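Local atomic coordinates of uncharacterized protein (PDB entry 6R9N), a protein that acts as a diiron sensor of iron(II) and oxygen for bacterial chemotaxis, working by stabilizing an iron-peroxy species. Residues R45-P51 and K72-F78; I102-W106 and S149-F153; I142-M147 and I205-W209; W209-R214 and L238-S242. One frame throughout, in Å; residues are numbered along the deposited sequence.

Interaction 1 (R45-P51 and K72-F78); sequences RGVLLDP and KIDTIFF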
loop_
_atom_site.group_PDB
_atom_site.type_symbol
_atom_site.label_atom_id
_atom_site.label_comp_id
_atom_site.label_asym_id
_atom_site.label_seq_id
_atom_site.Cartn_x
_atom_site.Cartn_y
_atom_site.Cartn_z
ATOM N N ARG A 45 -12.775 26.444 -8.850
ATOM C CA ARG A 45 -12.553 25.044 -9.204
ATOM C C ARG A 45 -11.879 24.323 -8.040
ATOM O O ARG A 45 -11.189 24.946 -7.228
ATOM C CB ARG A 45 -11.698 24.918 -10.472
ATOM C CG ARG A 45 -12.003 25.986 -11.526
ATOM C CD ARG A 45 -13.397 25.790 -12.107
ATOM N NE ARG A 45 -13.609 24.388 -12.449
ATOM C CZ ARG A 45 -14.731 23.895 -12.956
ATOM N NH1 ARG A 45 -14.819 22.599 -13.230
ATOM N NH2 ARG A 45 -15.757 24.692 -13.205
ATOM N N GLY A 46 -12.085 23.007 -7.950
ATOM C CA GLY A 46 -11.679 22.232 -6.785
ATOM C C GLY A 46 -10.573 21.226 -7.072
ATOM O O GLY A 46 -10.466 20.697 -8.178
ATOM N N VAL A 47 -9.742 20.976 -6.062
ATOM C CA VAL A 47 -8.744 19.909 -6.069
ATOM C C VAL A 47 -8.928 19.135 -4.768
ATOM O O VAL A 47 -8.818 19.716 -3.682
ATOM C CB VAL A 47 -7.305 20.450 -6.181
ATOM C CG1 VAL A 47 -6.288 19.311 -6.099
ATOM C CG2 VAL A 47 -7.120 21.283 -7.462
ATOM N N LEU A 48 -9.241 17.850 -4.876
ATOM C CA LEU A 48 -9.544 17.013 -3.718
ATOM C C LEU A 48 -8.335 16.165 -3.349
ATOM O O LEU A 48 -7.813 15.436 -4.195
ATOM C CB LEU A 48 -10.744 16.121 -4.031
ATOM C CG LEU A 48 -11.452 15.380 -2.902
ATOM C CD1 LEU A 48 -11.807 16.334 -1.749
ATOM C CD2 LEU A 48 -12.703 14.701 -3.470
ATOM N N LEU A 49 -7.928 16.214 -2.075
ATOM C CA LEU A 49 -6.749 15.488 -1.609
ATOM C C LEU A 49 -7.147 14.291 -0.748
ATOM O O LEU A 49 -7.814 14.454 0.282
ATOM C CB LEU A 49 -5.819 16.405 -0.816
ATOM C CG LEU A 49 -5.306 17.685 -1.465
ATOM C CD1 LEU A 49 -4.116 18.227 -0.714
ATOM C CD2 LEU A 49 -4.937 17.451 -2.902
ATOM N N ASP A 50 -6.679 13.095 -1.151
ATOM C CA ASP A 50 -6.847 11.816 -0.457
ATOM C C ASP A 50 -8.239 11.689 0.144
ATOM O O ASP A 50 -8.405 11.660 1.372
ATOM C CB ASP A 50 -5.779 11.647 0.623
ATOM C CG ASP A 50 -4.441 11.236 0.041
ATOM O OD1 ASP A 50 -4.270 11.368 -1.199
ATOM O OD2 ASP A 50 -3.560 10.777 0.813
ATOM N N PRO A 51 -9.268 11.640 -0.696
ATOM C CA PRO A 51 -10.639 11.611 -0.202
ATOM C C PRO A 51 -11.080 10.249 0.302
ATOM O O PRO A 51 -12.253 10.097 0.652
ATOM C CB PRO A 51 -11.431 12.006 -1.453
ATOM C CG PRO A 51 -10.659 11.320 -2.558
ATOM C CD PRO A 51 -9.204 11.347 -2.140
ATOM N N LYS A 72 -17.472 20.846 -9.929
ATOM C CA LYS A 72 -16.338 21.656 -10.349
ATOM C C LYS A 72 -15.010 21.183 -9.774
ATOM O O LYS A 72 -14.013 21.909 -9.863
ATOM C CB LYS A 72 -16.596 23.117 -9.984
ATOM C CG LYS A 72 -17.998 23.552 -10.358
ATOM C CD LYS A 72 -18.027 24.958 -10.892
ATOM C CE LYS A 72 -19.418 25.559 -10.734
ATOM N NZ LYS A 72 -19.370 26.912 -10.105
ATOM N N ILE A 73 -14.970 19.991 -9.187
ATOM C CA ILE A 73 -13.702 19.369 -8.823
ATOM C C ILE A 73 -13.069 18.819 -10.095
ATOM O O ILE A 73 -13.576 17.871 -10.694
ATOM C CB ILE A 73 -13.891 18.277 -7.765
ATOM C CG1 ILE A 73 -14.272 18.945 -6.434
ATOM C CG2 ILE A 73 -12.616 17.458 -7.619
ATOM C CD1 ILE A 73 -14.919 18.029 -5.419
ATOM N N ASP A 74 -11.973 19.437 -10.521
ATOM C CA ASP A 74 -11.261 19.047 -11.725
ATOM C C ASP A 74 -10.174 18.022 -11.466
ATOM O O ASP A 74 -9.784 17.306 -12.396
ATOM C CB ASP A 74 -10.612 20.272 -12.375
ATOM C CG ASP A 74 -11.621 21.348 -12.732
ATOM O OD1 ASP A 74 -12.784 20.997 -13.042
ATOM O OD2 ASP A 74 -11.247 22.544 -12.701
ATOM N N THR A 75 -9.666 17.948 -10.239
ATOM C CA THR A 75 -8.507 17.127 -9.932
ATOM C C THR A 75 -8.710 16.419 -8.600
ATOM O O THR A 75 -9.233 17.003 -7.654
ATOM C CB THR A 75 -7.236 17.990 -9.895
ATOM O OG1 THR A 75 -6.946 18.458 -11.217
ATOM C CG2 THR A 75 -6.036 17.198 -9.388
ATOM N N ILE A 76 -8.299 15.162 -8.536
ATOM C CA ILE A 76 -8.289 14.384 -7.306
ATOM C C ILE A 76 -6.885 13.815 -7.154
ATOM O O ILE A 76 -6.376 13.160 -8.068
ATOM C CB ILE A 76 -9.337 13.263 -7.338
ATOM C CG1 ILE A 76 -10.741 13.857 -7.372
ATOM C CG2 ILE A 76 -9.173 12.336 -6.152
ATOM C CD1 ILE A 76 -11.801 12.852 -7.776
ATOM N N PHE A 77 -6.256 14.079 -6.016
ATOM C CA PHE A 77 -4.874 13.703 -5.772
ATOM C C PHE A 77 -4.847 12.549 -4.783
ATOM O O PHE A 77 -5.478 12.630 -3.726
ATOM C CB PHE A 77 -4.089 14.891 -5.236
ATOM C CG PHE A 77 -2.678 14.564 -4.823
ATOM C CD1 PHE A 77 -1.635 14.661 -5.740
ATOM C CD2 PHE A 77 -2.391 14.192 -3.512
ATOM C CE1 PHE A 77 -0.342 14.392 -5.365
ATOM C CE2 PHE A 77 -1.098 13.915 -3.126
ATOM C CZ PHE A 77 -0.069 14.009 -4.049
ATOM N N PHE A 78 -4.141 11.479 -5.137
ATOM C CA PHE A 78 -3.935 10.319 -4.272
ATOM C C PHE A 78 -2.458 10.286 -3.900
ATOM O O PHE A 78 -1.603 10.075 -4.775
ATOM C CB PHE A 78 -4.299 9.008 -4.981
ATOM C CG PHE A 78 -5.765 8.775 -5.170
ATOM C CD1 PHE A 78 -6.706 9.647 -4.683
ATOM C CD2 PHE A 78 -6.202 7.647 -5.826
ATOM C CE1 PHE A 78 -8.057 9.407 -4.861
ATOM C CE2 PHE A 78 -7.556 7.400 -6.005
ATOM C CZ PHE A 78 -8.480 8.290 -5.522
#
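Arg45 opens the first strand with a two-pronged salt bridge: NH1 lies 2.6 Å from Asp74 OD1 and NE donates to Asp74 OD2 at 3.0 Å, while Lys72 CA sits over one face of the guanidinium. At Gly46 the parallel ladder begins, its N bonding to Lys72 O (2.9 Å) and its O accepting from Asp74 N (3.1 Å). A CB at Gly46 would clash with Ile73 CG1. Between Gly46 and Val47 the register slips by one residue, a beta bulge: Gly46 pairs with Ile73, but Val47 already pairs with Thr75. Leu48 then bonds both ways, N to Thr75 O (2.9 Å) and O from Phe77 N (2.8 Å); its CB packs on Ile76 CG1 (4.0 Å), and both side chains meet Trp92 of helix 89-95. Leu49 faces the other side of the sheet, CD2 touching Phe77 CB at 3.6 Å, where Phe164 of the second sheet covers both. Asp50 N closes the ladder on Phe77 O (2.9 Å), its carboxylate bonds to Ser79, and Pro51 CD rests 3.5 Å from Phe78 CE1. Strands 45-49 and 73-77, linked through helix 57-65, form a beta-alpha-beta unit of the metallo-beta-lactamase-type sandwich. Backbone bonds thus run throughout, with the salt bridge at the partly exposed end and apolar packing plus the Asp50-Ser79 bond at the buried end.

Interaction 2 (I102-W106 and S149-F153); sequences ISSLW and SPGQF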
loop_
_atom_site.group_PDB
_atom_site.type_symbol
_atom_site.label_atom_id
_atom_site.label_comp_id
_atom_site.label_asym_id
_atom_site.label_seq_id
_atom_site.Cartn_x
_atom_site.Cartn_y
_atom_site.Cartn_z
ATOM N N ILE A 102 -1.903 10.120 -9.440
ATOM C CA ILE A 102 -1.316 9.098 -8.592
ATOM C C ILE A 102 0.003 8.694 -9.223
ATOM O O ILE A 102 0.197 8.841 -10.435
ATOM C CB ILE A 102 -2.283 7.899 -8.428
ATOM C CG1 ILE A 102 -1.821 6.998 -7.268
ATOM C CG2 ILE A 102 -2.426 7.152 -9.755
ATOM C CD1 ILE A 102 -2.869 6.043 -6.786
ATOM N N SER A 103 0.923 8.219 -8.397
ATOM C CA SER A 103 2.184 7.690 -8.899
ATOM C C SER A 103 1.972 6.715 -10.045
ATOM O O SER A 103 1.079 5.866 -10.005
ATOM C CB SER A 103 2.941 6.982 -7.780
ATOM O OG SER A 103 4.126 6.412 -8.313
ATOM N N SER A 104 2.819 6.833 -11.068
ATOM C CA SER A 104 2.805 5.853 -12.151
ATOM C C SER A 104 3.018 4.422 -11.646
ATOM O O SER A 104 2.637 3.480 -12.338
ATOM C CB SER A 104 3.849 6.217 -13.205
ATOM O OG SER A 104 5.154 6.051 -12.695
ATOM N N LEU A 105 3.570 4.238 -10.439
ATOM C CA LEU A 105 3.716 2.887 -9.888
ATOM C C LEU A 105 2.378 2.181 -9.724
ATOM O O LEU A 105 2.332 0.944 -9.727
ATOM C CB LEU A 105 4.424 2.917 -8.530
ATOM C CG LEU A 105 5.939 2.791 -8.468
ATOM C CD1 LEU A 105 6.564 3.984 -9.135
ATOM C CD2 LEU A 105 6.425 2.659 -7.020
ATOM N N TRP A 106 1.287 2.932 -9.554
ATOM C CA TRP A 106 0.006 2.348 -9.169
ATOM C C TRP A 106 -1.064 2.410 -10.248
ATOM O O TRP A 106 -2.073 1.703 -10.133
ATOM C CB TRP A 106 -0.533 3.051 -7.905
ATOM C CG TRP A 106 0.475 3.085 -6.797
ATOM C CD1 TRP A 106 0.988 4.194 -6.170
ATOM C CD2 TRP A 106 1.129 1.959 -6.213
ATOM N NE1 TRP A 106 1.916 3.816 -5.222
ATOM C CE2 TRP A 106 2.018 2.450 -5.228
ATOM C CE3 TRP A 106 1.053 0.575 -6.425
ATOM C CZ2 TRP A 106 2.819 1.602 -4.460
ATOM C CZ3 TRP A 106 1.854 -0.253 -5.668
ATOM C CH2 TRP A 106 2.731 0.261 -4.703
ATOM N N SER A 149 5.104 4.137 1.189
ATOM C CA SER A 149 4.849 3.435 -0.073
ATOM C C SER A 149 5.942 3.754 -1.095
ATOM O O SER A 149 6.427 4.894 -1.145
ATOM C CB SER A 149 3.480 3.848 -0.640
ATOM O OG SER A 149 3.357 3.529 -2.016
ATOM N N PRO A 150 6.318 2.777 -1.936
ATOM C CA PRO A 150 7.380 3.024 -2.927
ATOM C C PRO A 150 7.018 4.080 -3.959
ATOM O O PRO A 150 7.926 4.639 -4.587
ATOM C CB PRO A 150 7.589 1.655 -3.597
ATOM C CG PRO A 150 6.330 0.888 -3.335
ATOM C CD PRO A 150 5.789 1.398 -2.014
ATOM N N GLY A 151 5.727 4.327 -4.189
ATOM C CA GLY A 151 5.267 5.432 -5.017
ATOM C C GLY A 151 4.296 6.317 -4.251
ATOM O O GLY A 151 3.088 6.058 -4.238
ATOM N N GLN A 152 4.812 7.346 -3.580
ATOM C CA GLN A 152 4.009 8.272 -2.793
ATOM C C GLN A 152 4.438 9.693 -3.110
ATOM O O GLN A 152 5.639 9.958 -3.240
ATOM C CB GLN A 152 4.157 8.035 -1.267
ATOM C CG GLN A 152 3.402 9.090 -0.407
ATOM C CD GLN A 152 3.529 8.909 1.129
ATOM O OE1 GLN A 152 2.520 8.863 1.850
ATOM N NE2 GLN A 152 4.757 8.866 1.628
ATOM N N PHE A 153 3.462 10.611 -3.197
ATOM C CA PHE A 153 3.750 12.032 -3.324
ATOM C C PHE A 153 2.985 12.835 -2.282
ATOM O O PHE A 153 1.868 12.487 -1.883
ATOM C CB PHE A 153 3.404 12.573 -4.738
ATOM C CG PHE A 153 4.259 12.002 -5.811
ATOM C CD1 PHE A 153 5.451 12.621 -6.167
ATOM C CD2 PHE A 153 3.901 10.819 -6.445
ATOM C CE1 PHE A 153 6.257 12.085 -7.152
ATOM C CE2 PHE A 153 4.715 10.271 -7.426
ATOM C CZ PHE A 153 5.893 10.899 -7.772
#
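Trp106 lays the edge of its indole along the 149-151 loop: NE1 donates a short hydrogen bond to Gly151 O (2.7 Å), CZ2 touches Pro150 CG at 3.8 Å, and CZ2 merely lies beside Ser149 OG (3.2 Å), which is hydrogen-bonded to Gln81 OE1. Leu105 CD2 packs against Pro150 CB (3.8 Å) and Gly151 N (3.4 Å). A CB on Gly151 would collide with Ser103 OG and Leu105 CD2, so the close approach depends on the bare backbone there. Ser103 caps the short helix after strand 99-103, its OG accepting from Leu105 N (3.1 Å), while its CB meets the edge of the Phe153 ring, 3.8 Å from CE2. The Trp106 ring meets that of His148 of the second subunit, planes at about 60°, and packs on Asp82 of that subunit; both line an iron and peroxide site, so the peroxide it touches is probably the partner's. The N-H spent on Gly151 O thus fixes the indole where it meets His148 and peroxide.

Interaction 3 (I142-M147 and I205-W209); sequences IPSHFM and IVSKW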
loop_
_atom_site.group_PDB
_atom_site.type_symbol
_atom_site.label_atom_id
_atom_site.label_comp_id
_atom_site.label_asym_id
_atom_site.label_seq_id
_atom_site.Cartn_x
_atom_site.Cartn_y
_atom_site.Cartn_z
ATOM N N ILE A 142 5.300 16.269 -4.584
ATOM C CA ILE A 142 6.557 16.209 -3.842
ATOM C C ILE A 142 6.939 14.742 -3.690
ATOM O O ILE A 142 6.191 13.989 -3.052
ATOM C CB ILE A 142 6.447 16.894 -2.467
ATOM C CG1 ILE A 142 6.037 18.367 -2.613
ATOM C CG2 ILE A 142 7.757 16.747 -1.681
ATOM C CD1 ILE A 142 6.887 19.166 -3.634
ATOM N N PRO A 143 8.064 14.301 -4.247
ATOM C CA PRO A 143 8.473 12.900 -4.091
ATOM C C PRO A 143 8.587 12.521 -2.623
ATOM O O PRO A 143 9.305 13.161 -1.852
ATOM C CB PRO A 143 9.839 12.852 -4.790
ATOM C CG PRO A 143 9.862 14.039 -5.691
ATOM C CD PRO A 143 9.049 15.088 -5.010
ATOM N N SER A 144 7.912 11.438 -2.244
ATOM C CA SER A 144 7.895 11.006 -0.846
ATOM C C SER A 144 7.969 9.501 -0.781
ATOM O O SER A 144 7.289 8.860 0.028
ATOM C CB SER A 144 6.644 11.514 -0.127
ATOM O OG SER A 144 6.535 12.922 -0.252
ATOM N N HIS A 145 8.799 8.923 -1.641
ATOM C CA HIS A 145 8.781 7.491 -1.868
ATOM C C HIS A 145 9.361 6.736 -0.675
ATOM O O HIS A 145 10.234 7.229 0.048
ATOM C CB HIS A 145 9.543 7.169 -3.158
ATOM C CG HIS A 145 9.046 7.935 -4.343
ATOM N ND1 HIS A 145 7.751 7.826 -4.810
ATOM C CD2 HIS A 145 9.662 8.838 -5.145
ATOM C CE1 HIS A 145 7.595 8.622 -5.855
ATOM N NE2 HIS A 145 8.739 9.250 -6.077
ATOM N N PHE A 146 8.838 5.534 -0.455
ATOM C CA PHE A 146 9.307 4.654 0.617
ATOM C C PHE A 146 9.086 5.247 2.005
ATOM O O PHE A 146 9.783 4.878 2.967
ATOM C CB PHE A 146 10.780 4.278 0.419
ATOM C CG PHE A 146 11.005 3.453 -0.794
ATOM C CD1 PHE A 146 10.607 2.129 -0.820
ATOM C CD2 PHE A 146 11.556 4.008 -1.932
ATOM C CE1 PHE A 146 10.786 1.362 -1.960
ATOM C CE2 PHE A 146 11.745 3.232 -3.081
ATOM C CZ PHE A 146 11.363 1.921 -3.087
ATOM N N MET A 147 8.086 6.128 2.140
ATOM C CA MET A 147 7.728 6.686 3.439
ATOM C C MET A 147 6.210 6.719 3.641
ATOM O O MET A 147 5.626 7.774 3.869
ATOM C CB MET A 147 8.298 8.097 3.592
ATOM C CG MET A 147 9.822 8.154 3.705
ATOM S SD MET A 147 10.568 9.801 3.407
ATOM C CE MET A 147 9.830 10.796 4.708
ATOM N N ILE A 205 16.275 7.513 3.645
ATOM C CA ILE A 205 15.224 8.127 2.835
ATOM C C ILE A 205 14.607 9.301 3.584
ATOM O O ILE A 205 14.336 10.363 3.004
ATOM C CB ILE A 205 14.164 7.091 2.410
ATOM C CG1 ILE A 205 13.262 7.687 1.340
ATOM C CG2 ILE A 205 13.324 6.626 3.593
ATOM C CD1 ILE A 205 14.033 8.134 0.077
ATOM N N VAL A 206 14.458 9.162 4.900
ATOM C CA VAL A 206 13.759 10.168 5.683
ATOM C C VAL A 206 14.543 11.482 5.721
ATOM O O VAL A 206 13.958 12.571 5.620
ATOM C CB VAL A 206 13.517 9.607 7.093
ATOM C CG1 VAL A 206 13.423 10.693 8.042
ATOM C CG2 VAL A 206 12.258 8.745 7.123
ATOM N N SER A 207 15.873 11.412 5.826
ATOM C CA SER A 207 16.667 12.639 5.926
ATOM C C SER A 207 16.828 13.350 4.592
ATOM O O SER A 207 16.954 14.580 4.577
ATOM C CB SER A 207 18.046 12.347 6.523
ATOM O OG SER A 207 18.759 11.450 5.692
ATOM N N LYS A 208 16.845 12.606 3.472
ATOM C CA LYS A 208 16.818 13.238 2.154
ATOM C C LYS A 208 15.498 13.973 1.923
ATOM O O LYS A 208 15.478 15.074 1.355
ATOM C CB LYS A 208 17.037 12.193 1.059
ATOM C CG LYS A 208 17.156 12.792 -0.351
ATOM N N TRP A 209 14.380 13.367 2.335
ATOM C CA TRP A 209 13.084 14.032 2.230
ATOM C C TRP A 209 13.083 15.346 2.999
ATOM O O TRP A 209 12.677 16.383 2.470
ATOM C CB TRP A 209 11.980 13.111 2.750
ATOM C CG TRP A 209 10.568 13.613 2.477
ATOM C CD1 TRP A 209 9.838 13.427 1.331
ATOM C CD2 TRP A 209 9.732 14.352 3.368
ATOM N NE1 TRP A 209 8.602 14.004 1.457
ATOM C CE2 TRP A 209 8.512 14.588 2.695
ATOM C CE3 TRP A 209 9.900 14.858 4.662
ATOM C CZ2 TRP A 209 7.469 15.291 3.277
ATOM C CZ3 TRP A 209 8.857 15.544 5.238
ATOM C CH2 TRP A 209 7.656 15.757 4.548
#
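Phe146 adopts left-handed backbone angles (63/26°) at the third position of a type II turn from Ser144 to Met147, a place more often taken by glycine. The turn sets two of its atoms against Ile205 of helix 203-215: His145 O lies 3.3 Å from Ile205 CG1, and Phe146 CB is 4.3 Å from the same atom. Met147 then reaches along the helix. Its CG packs on Ile205 CG2 (3.8 Å), its CE on Val206 CG2 (4.0 Å), and its SD touches Trp209 CB (3.7 Å). The sulfur also makes an oblique Met-aromatic contact, 4.5 Å from the centroid of the five-membered ring of Trp209. In this metallo-beta-lactamase-type fold the loop leaving strand 138-143 leads directly to His148, an iron ligand, so the helix packs against the approach to the metal site. On the strand side, Trp209 NE1 donates to Ser144 OG (2.9 Å). Pro143 O sits at the edge of the same indole, 3.2 Å from Trp209 CD1. Ile142 CG2 adds a looser touch, 4.3 Å from Trp209 NE1. Ile168 lies against Ser144, Met147 and Trp209, and at the turn itself Phe146 packs on Tyr199 of the second subunit.

Interaction 4 (W209-R214 and L238-S242); sequences WVEYVR and LNWLS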
loop_
_atom_site.group_PDB
_atom_site.type_symbol
_atom_site.label_atom_id
_atom_site.label_comp_id
_atom_site.label_asym_id
_atom_site.label_seq_id
_atom_site.Cartn_x
_atom_site.Cartn_y
_atom_site.Cartn_z
ATOM N N TRP A 209 14.380 13.367 2.335
ATOM C CA TRP A 209 13.084 14.032 2.230
ATOM C C TRP A 209 13.083 15.346 2.999
ATOM O O TRP A 209 12.677 16.383 2.470
ATOM C CB TRP A 209 11.980 13.111 2.750
ATOM C CG TRP A 209 10.568 13.613 2.477
ATOM C CD1 TRP A 209 9.838 13.427 1.331
ATOM C CD2 TRP A 209 9.732 14.352 3.368
ATOM N NE1 TRP A 209 8.602 14.004 1.457
ATOM C CE2 TRP A 209 8.512 14.588 2.695
ATOM C CE3 TRP A 209 9.900 14.858 4.662
ATOM C CZ2 TRP A 209 7.469 15.291 3.277
ATOM C CZ3 TRP A 209 8.857 15.544 5.238
ATOM C CH2 TRP A 209 7.656 15.757 4.548
ATOM N N VAL A 210 13.518 15.316 4.262
ATOM C CA VAL A 210 13.580 16.541 5.068
ATOM C C VAL A 210 14.365 17.636 4.345
ATOM O O VAL A 210 13.930 18.799 4.277
ATOM C CB VAL A 210 14.171 16.248 6.455
ATOM C CG1 VAL A 210 14.567 17.550 7.104
ATOM C CG2 VAL A 210 13.152 15.485 7.313
ATOM N N GLU A 211 15.547 17.284 3.821
ATOM C CA GLU A 211 16.376 18.262 3.112
ATOM C C GLU A 211 15.648 18.833 1.902
ATOM O O GLU A 211 15.766 20.029 1.598
ATOM C CB GLU A 211 17.695 17.614 2.674
ATOM N N TYR A 212 14.937 17.977 1.168
ATOM C CA TYR A 212 14.138 18.428 0.034
ATOM C C TYR A 212 13.037 19.370 0.497
ATOM O O TYR A 212 12.877 20.478 -0.035
ATOM C CB TYR A 212 13.554 17.206 -0.688
ATOM C CG TYR A 212 12.896 17.445 -2.035
ATOM C CD1 TYR A 212 11.650 18.053 -2.126
ATOM C CD2 TYR A 212 13.504 17.022 -3.213
ATOM C CE1 TYR A 212 11.034 18.263 -3.357
ATOM C CE2 TYR A 212 12.897 17.217 -4.453
ATOM C CZ TYR A 212 11.656 17.836 -4.511
ATOM O OH TYR A 212 11.035 18.039 -5.722
ATOM N N VAL A 213 12.295 18.961 1.527
ATOM C CA VAL A 213 11.149 19.745 1.960
ATOM C C VAL A 213 11.595 21.070 2.554
ATOM O O VAL A 213 10.963 22.104 2.314
ATOM C CB VAL A 213 10.301 18.927 2.954
ATOM C CG1 VAL A 213 9.341 19.837 3.754
ATOM C CG2 VAL A 213 9.541 17.845 2.213
ATOM N N ARG A 214 12.726 21.080 3.268
ATOM C CA ARG A 214 13.240 22.325 3.832
ATOM C C ARG A 214 13.468 23.375 2.747
ATOM O O ARG A 214 13.316 24.574 3.002
ATOM C CB ARG A 214 14.536 22.058 4.609
ATOM C CG ARG A 214 14.334 21.667 6.071
ATOM C CD ARG A 214 15.653 21.732 6.821
ATOM N NE ARG A 214 15.680 21.034 8.114
ATOM C CZ ARG A 214 16.592 20.112 8.437
ATOM N NH1 ARG A 214 16.579 19.522 9.629
ATOM N NH2 ARG A 214 17.522 19.768 7.553
ATOM N N LEU A 238 10.284 18.618 11.380
ATOM C CA LEU A 238 11.373 18.342 10.446
ATOM C C LEU A 238 12.664 17.992 11.179
ATOM O O LEU A 238 13.374 17.057 10.782
ATOM C CB LEU A 238 11.591 19.541 9.525
ATOM C CG LEU A 238 10.400 19.880 8.634
ATOM C CD1 LEU A 238 10.702 21.038 7.685
ATOM C CD2 LEU A 238 9.986 18.640 7.871
ATOM N N ASN A 239 12.983 18.718 12.258
ATOM C CA ASN A 239 14.205 18.416 13.004
ATOM C C ASN A 239 14.148 17.016 13.595
ATOM O O ASN A 239 15.116 16.248 13.495
ATOM C CB ASN A 239 14.429 19.449 14.114
ATOM C CG ASN A 239 14.781 20.822 13.573
ATOM O OD1 ASN A 239 15.156 20.973 12.401
ATOM N ND2 ASN A 239 14.659 21.840 14.426
ATOM N N TRP A 240 13.002 16.654 14.178
ATOM C CA TRP A 240 12.846 15.329 14.771
ATOM C C TRP A 240 12.970 14.231 13.714
ATOM O O TRP A 240 13.655 13.221 13.924
ATOM C CB TRP A 240 11.504 15.251 15.490
ATOM C CG TRP A 240 11.115 13.875 15.912
ATOM C CD1 TRP A 240 11.528 13.210 17.031
ATOM C CD2 TRP A 240 10.210 12.996 15.234
ATOM N NE1 TRP A 240 10.937 11.967 17.092
ATOM C CE2 TRP A 240 10.125 11.811 15.999
ATOM C CE3 TRP A 240 9.461 13.096 14.055
ATOM C CZ2 TRP A 240 9.318 10.742 15.628
ATOM C CZ3 TRP A 240 8.667 12.033 13.682
ATOM C CH2 TRP A 240 8.602 10.868 14.466
ATOM N N LEU A 241 12.309 14.413 12.566
ATOM C CA LEU A 241 12.286 13.368 11.545
ATOM C C LEU A 241 13.669 13.130 10.946
ATOM O O LEU A 241 14.064 11.977 10.720
ATOM C CB LEU A 241 11.289 13.739 10.443
ATOM C CG LEU A 241 11.091 12.665 9.369
ATOM C CD1 LEU A 241 10.658 11.327 9.996
ATOM C CD2 LEU A 241 10.105 13.122 8.295
ATOM N N SER A 242 14.433 14.204 10.709
ATOM C CA SER A 242 15.696 14.063 9.996
ATOM C C SER A 242 16.682 13.182 10.750
ATOM O O SER A 242 17.538 12.551 10.128
ATOM C CB SER A 242 16.313 15.436 9.731
ATOM O OG SER A 242 16.713 16.025 10.951
HETATM O O HOH W 1 14.040 22.242 9.442
#
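Leu238 is the most deeply covered residue here, pressed against four side chains of helix 203-215. Its CD1 lies 4.0 Å from Arg214 CG and 4.3 Å from Val213 CG1, its CD2 is 4.2 Å from Trp209 CZ3, and its CB is 4.3 Å from Val210 CG1. Val210 comes next: CG2 touches Leu238 O (3.8 Å) and Leu241 CD2 (4.0 Å), while CG1 meets Ser242 CB at 3.8 Å. The backbones come closest at this last pair, with the CA atoms of Val210 and Ser242 5.9 Å apart, where the serine side chain is small. Arg214 closes the solvent side. Its NH1 makes a weak hydrogen bond to Asn239 OD1 (3.4 Å), and a water 2.4 Å from Arg214 NE bridges, again weakly, to Asn239 OD1 at 3.4 Å. Ser242 OG turns back instead to Asn239 O (3.0 Å). The short axes run roughly antiparallel, at 153° and 9.8 Å apart. Beneath them Trp209 and Val213 rest on Leu163 of strand 162-164, and Tyr212 reaches strand 138-143; on the far flank Trp240 packs against helix 185-199, placing helix 232-242 between helices 203-215 and 185-199.

Overall arrangement
Along the chain interaction 1 closes before the others open, interactions 2 and 3 interleave, and interaction 4 comes last. Interactions 1 and 2 share the seven-stranded sheet through neighbouring strands 73-77 and 99-103; their centres are about 17 Å apart, and they touch where Phe77 packs on Phe153. The centres of interactions 2 and 3 are about 12 Å apart; their segments 142-147 and 149-153 flank His148, stitched by probable hydrogen bonds between Gln152 and both Met147 and Ser144, and both reach the second subunit. Interactions 3 and 4, centres about 9 Å apart, share Trp209 and helix 203-215. The series thus runs from the first sheet, past the diiron site and dimer interface, to the helices on the second sheet.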